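Local coordinates for regulatory protein ASNC (Escherichia coli, PDB 2CG4) that activates transcription of asnA, regulates its own gene, and represses gidA expression after transcription, as an asparagine-binding DNA-binding protein of the Lrp/AsnC family, at the interface of chains A and B. Sequence-based numbering; all coordinates share one arbitrary frame. Chains: chain A/B, Regulatory protein ASNC.

Contact 1: the interface of chains A and B. Residues chain A 57-60, 64; chain B 14, 18, 51-52.
An antiparallel strand pairing with an apolar flank joins the two chains of this Lrp/AsnC-family regulator, tying strand 52-59 of one subunit to the same strand and to helix 8-19 of the other, in the N-terminal DNA-binding halves that carry the helix-turn-helix. Strand 52-59 of chain A runs against its own copy in chain B, with A:Val59 bridged to B:Ile52. At the end of the pairing the backbone N of A:Ser60 donates to the carbonyl O of B:Ile51 over 2.7 Å; the donor is tilted 16° from the carbonyl plane and the bond is bent, 139° at the hydrogen.

A:Ile57 is the main probe into chain B. Its CG1 branch takes the crowded position between backbone N and carbonyl carbon (chi1 65°), which carries CD1 over to helix 8-19 of the partner. The tip CD1 meets CD2 of B:Leu14 at 3.5 Å, the two side chains crossing at about a right angle, and also lies 3.7 Å from CD1 of B:Ile52. Further back along the same branch, CG1 packs 3.6 Å from CG of B:Met18, so this isoleucine touches both the helix and the paired strand.

B:Met18 reaches along to A:Val59 as well: its sulphur SD lies 3.7 Å from the methyl CG2 of that valine. The same methyl also meets CD2 of B:Leu14 at 4.0 Å. A further apolar contact lies beyond the strand end, where CD2 of A:Leu64 approaches the CG2 branch of B:Ile51 at 4.0 Å, again with the side chains nearly perpendicular.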
# COMPACT_ATOMS: atom_id res chain seq x y z
N ILE A 57 17.13 -0.67 -38.50
CA ILE A 57 15.80 -0.11 -38.72
C ILE A 57 15.03 -0.13 -37.42
O ILE A 57 15.09 -1.12 -36.67
CB ILE A 57 14.98 -0.83 -39.84
CG1 ILE A 57 14.66 -2.27 -39.43
CG2 ILE A 57 15.70 -0.76 -41.19
CD1 ILE A 57 13.28 -2.74 -39.86
N ASP A 58 14.32 0.96 -37.15
CA ASP A 58 13.31 1.00 -36.11
C ASP A 58 11.95 0.52 -36.60
O ASP A 58 11.50 0.88 -37.69
CB ASP A 58 13.18 2.41 -35.52
CG ASP A 58 14.39 2.83 -34.71
OD1 ASP A 58 14.70 4.04 -34.69
OD2 ASP A 58 15.04 1.95 -34.10
N VAL A 59 11.31 -0.30 -35.78
CA VAL A 59 10.06 -0.95 -36.11
C VAL A 59 8.96 -0.43 -35.17
O VAL A 59 9.27 0.14 -34.12
CB VAL A 59 10.22 -2.48 -36.01
CG1 VAL A 59 9.08 -3.12 -35.25
CG2 VAL A 59 10.38 -3.10 -37.39
N SER A 60 7.70 -0.59 -35.54
CA SER A 60 6.61 -0.19 -34.66
C SER A 60 5.76 -1.38 -34.25
O SER A 60 5.01 -1.91 -35.07
CB SER A 60 5.72 0.86 -35.33
OG SER A 60 4.43 0.89 -34.73
N LEU A 64 2.51 -3.81 -35.88
CA LEU A 64 2.69 -5.26 -36.03
C LEU A 64 1.67 -6.03 -35.20
O LEU A 64 1.71 -7.26 -35.14
CB LEU A 64 4.11 -5.66 -35.66
CG LEU A 64 5.18 -5.33 -36.70
CD1 LEU A 64 6.58 -5.40 -36.10
CD2 LEU A 64 5.07 -6.27 -37.90
N LEU B 14 12.62 -8.05 -41.97
CA LEU B 14 12.67 -7.31 -40.71
C LEU B 14 13.79 -7.80 -39.79
O LEU B 14 14.59 -7.01 -39.32
CB LEU B 14 11.32 -7.38 -40.00
CG LEU B 14 10.23 -6.43 -40.53
CD1 LEU B 14 9.08 -6.33 -39.56
CD2 LEU B 14 10.80 -5.06 -40.83
N MET B 18 16.79 -5.30 -38.77
CA MET B 18 16.73 -4.90 -37.38
C MET B 18 18.05 -5.18 -36.70
O MET B 18 18.37 -4.59 -35.67
CB MET B 18 15.55 -5.58 -36.67
CG MET B 18 14.21 -4.89 -36.94
SD MET B 18 12.79 -5.60 -36.09
CE MET B 18 13.40 -7.27 -35.78
N ILE B 51 5.13 0.31 -40.26
CA ILE B 51 5.78 -0.78 -39.55
C ILE B 51 7.27 -0.49 -39.36
O ILE B 51 7.82 -0.65 -38.26
CB ILE B 51 5.62 -2.13 -40.29
CG1 ILE B 51 4.23 -2.71 -40.05
CG2 ILE B 51 6.67 -3.12 -39.84
CD1 ILE B 51 3.60 -3.28 -41.30
N ILE B 52 7.91 -0.07 -40.45
CA ILE B 52 9.25 0.51 -40.40
C ILE B 52 9.18 2.03 -40.25
O ILE B 52 8.56 2.72 -41.06
CB ILE B 52 10.05 0.11 -41.66
CG1 ILE B 52 10.23 -1.42 -41.70
CG2 ILE B 52 11.39 0.83 -41.71
CD1 ILE B 52 11.17 -1.92 -42.77

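Contact 2: the interface of chains A and B. Residues chain A 86, 89-90, 92, 95; chain B 145-146, 148.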
# COMPACT_ATOMS: atom_id res chain seq x y z
N LEU A 86 15.88 -13.98 -12.98
CA LEU A 86 16.31 -13.27 -14.19
C LEU A 86 16.73 -14.20 -15.32
O LEU A 86 16.36 -13.99 -16.48
CB LEU A 86 17.45 -12.29 -13.85
CG LEU A 86 17.98 -11.39 -14.97
CD1 LEU A 86 17.02 -10.24 -15.32
CD2 LEU A 86 19.36 -10.84 -14.60
N LEU A 89 13.69 -15.59 -16.91
CA LEU A 89 12.90 -14.59 -17.61
C LEU A 89 13.51 -14.33 -18.97
O LEU A 89 12.79 -14.17 -19.95
CB LEU A 89 12.79 -13.29 -16.82
CG LEU A 89 11.81 -13.27 -15.64
CD1 LEU A 89 12.13 -12.10 -14.74
CD2 LEU A 89 10.35 -13.22 -16.11
N GLU A 90 14.84 -14.29 -19.02
CA GLU A 90 15.55 -13.80 -20.20
C GLU A 90 15.37 -14.75 -21.39
O GLU A 90 15.44 -14.33 -22.54
CB GLU A 90 17.04 -13.54 -19.88
CG GLU A 90 18.03 -14.45 -20.59
CD GLU A 90 18.42 -13.95 -21.97
OE1 GLU A 90 18.57 -12.73 -22.17
OE2 GLU A 90 18.60 -14.79 -22.87
N LEU A 92 12.68 -15.69 -22.39
CA LEU A 92 11.36 -15.41 -22.94
C LEU A 92 11.40 -14.23 -23.90
O LEU A 92 11.90 -13.16 -23.55
CB LEU A 92 10.34 -15.15 -21.83
CG LEU A 92 10.19 -16.27 -20.79
CD1 LEU A 92 9.38 -15.82 -19.58
CD2 LEU A 92 9.59 -17.52 -21.43
N VAL A 95 9.42 -10.83 -23.10
CA VAL A 95 10.15 -9.92 -22.22
C VAL A 95 11.20 -9.15 -23.01
O VAL A 95 12.25 -9.71 -23.35
CB VAL A 95 10.91 -10.68 -21.14
CG1 VAL A 95 11.62 -9.71 -20.22
CG2 VAL A 95 9.97 -11.62 -20.36
N PRO B 145 19.62 -5.31 -17.03
CA PRO B 145 20.28 -6.46 -17.66
C PRO B 145 19.69 -6.88 -19.02
O PRO B 145 20.43 -7.34 -19.89
CB PRO B 145 20.09 -7.58 -16.64
CG PRO B 145 18.89 -7.20 -15.85
CD PRO B 145 18.82 -5.70 -15.85
N ILE B 146 18.37 -6.73 -19.19
CA ILE B 146 17.71 -6.98 -20.47
C ILE B 146 17.22 -5.67 -21.10
O ILE B 146 16.43 -4.94 -20.51
CB ILE B 146 16.53 -7.96 -20.33
CG1 ILE B 146 17.00 -9.30 -19.75
CG2 ILE B 146 15.84 -8.15 -21.68
CD1 ILE B 146 15.88 -10.32 -19.51
N ARG B 148 16.03 -5.03 -25.17
CA ARG B 148 15.91 -5.58 -26.50
C ARG B 148 14.52 -5.28 -27.07
O ARG B 148 13.83 -4.38 -26.59
CB ARG B 148 16.21 -7.10 -26.51
CG ARG B 148 15.17 -7.98 -25.81
CD ARG B 148 15.76 -9.31 -25.37
NE ARG B 148 14.84 -10.07 -24.53
CZ ARG B 148 15.15 -11.22 -23.92
NH1 ARG B 148 16.36 -11.74 -24.05
NH2 ARG B 148 14.25 -11.86 -23.18
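In the Lrp/AsnC ligand-binding domain, the final strand 143-147 of chain B and the residue just after it lie against helix 82-90 and the start of strand 95-101 of chain A. B:Arg148 makes the polar part of the contact, reading backbone carbonyls at the end of that helix and beyond it. Its side chain leaves with CG between backbone N and carbonyl carbon (chi1 69°) and then runs extended from CG to NE, delivering the guanidinium to chain A.

The guanidinium pairs its nitrogens on the carbonyl oxygens of A:Val95 and A:Glu90. Side-on, NE and NH2 both donate to O of A:Val95; the NE bond is 2.9 Å long, and both donors lie in the carbonyl plane. End-on, NH1 and NH2 share O of A:Glu90: NH1, at 3.1 Å from that oxygen, uses a lone pair, whereas NH2 sits 35° above the carbonyl plane. Both oxygens lie close to the guanidinium plane, so the paired bonds should restrain its rotation.

NH1 also makes a salt bridge with the carboxylate OE1 of A:Glu90, 3.1 Å away; the N-H is not aimed at this oxygen, and the carboxylate plane is turned 63° from the guanidinium, so the contact is electrostatic rather than a hydrogen bond. The carboxylate and the acceptor carbonyls would be expected to stabilise a positive guanidinium. CG2 of B:Ile146 covers one guanidinium face near its margin.

That isoleucine's other branch reaches chain A, its CD1 touching CB of A:Glu90 at 3.4 Å. Farther up the helix, CD1 of A:Leu86 meets the ring carbon CG of B:Pro145 at 3.6 Å, and its second methyl, CD2, also rests on the proline ring.

The C-alpha centres of contacts 1 and 2 lie about 20 Å apart, and the two share no residues. Contact 1 lies in the N-terminal DNA-binding halves, through strand 52-59 and helix 8-19, whereas contact 2 belongs to the ligand-binding domains. Each has a twin with chains A and B exchanged, so the two-fold dimer is clasped at both levels. Strand 95-101, which begins at A:Val95 of contact 2, runs on to Tyr100 and Thr101 of the asparagine pocket. Effector binding could plausibly be felt across the dimer by this route, though the structure alone does not show such a signal.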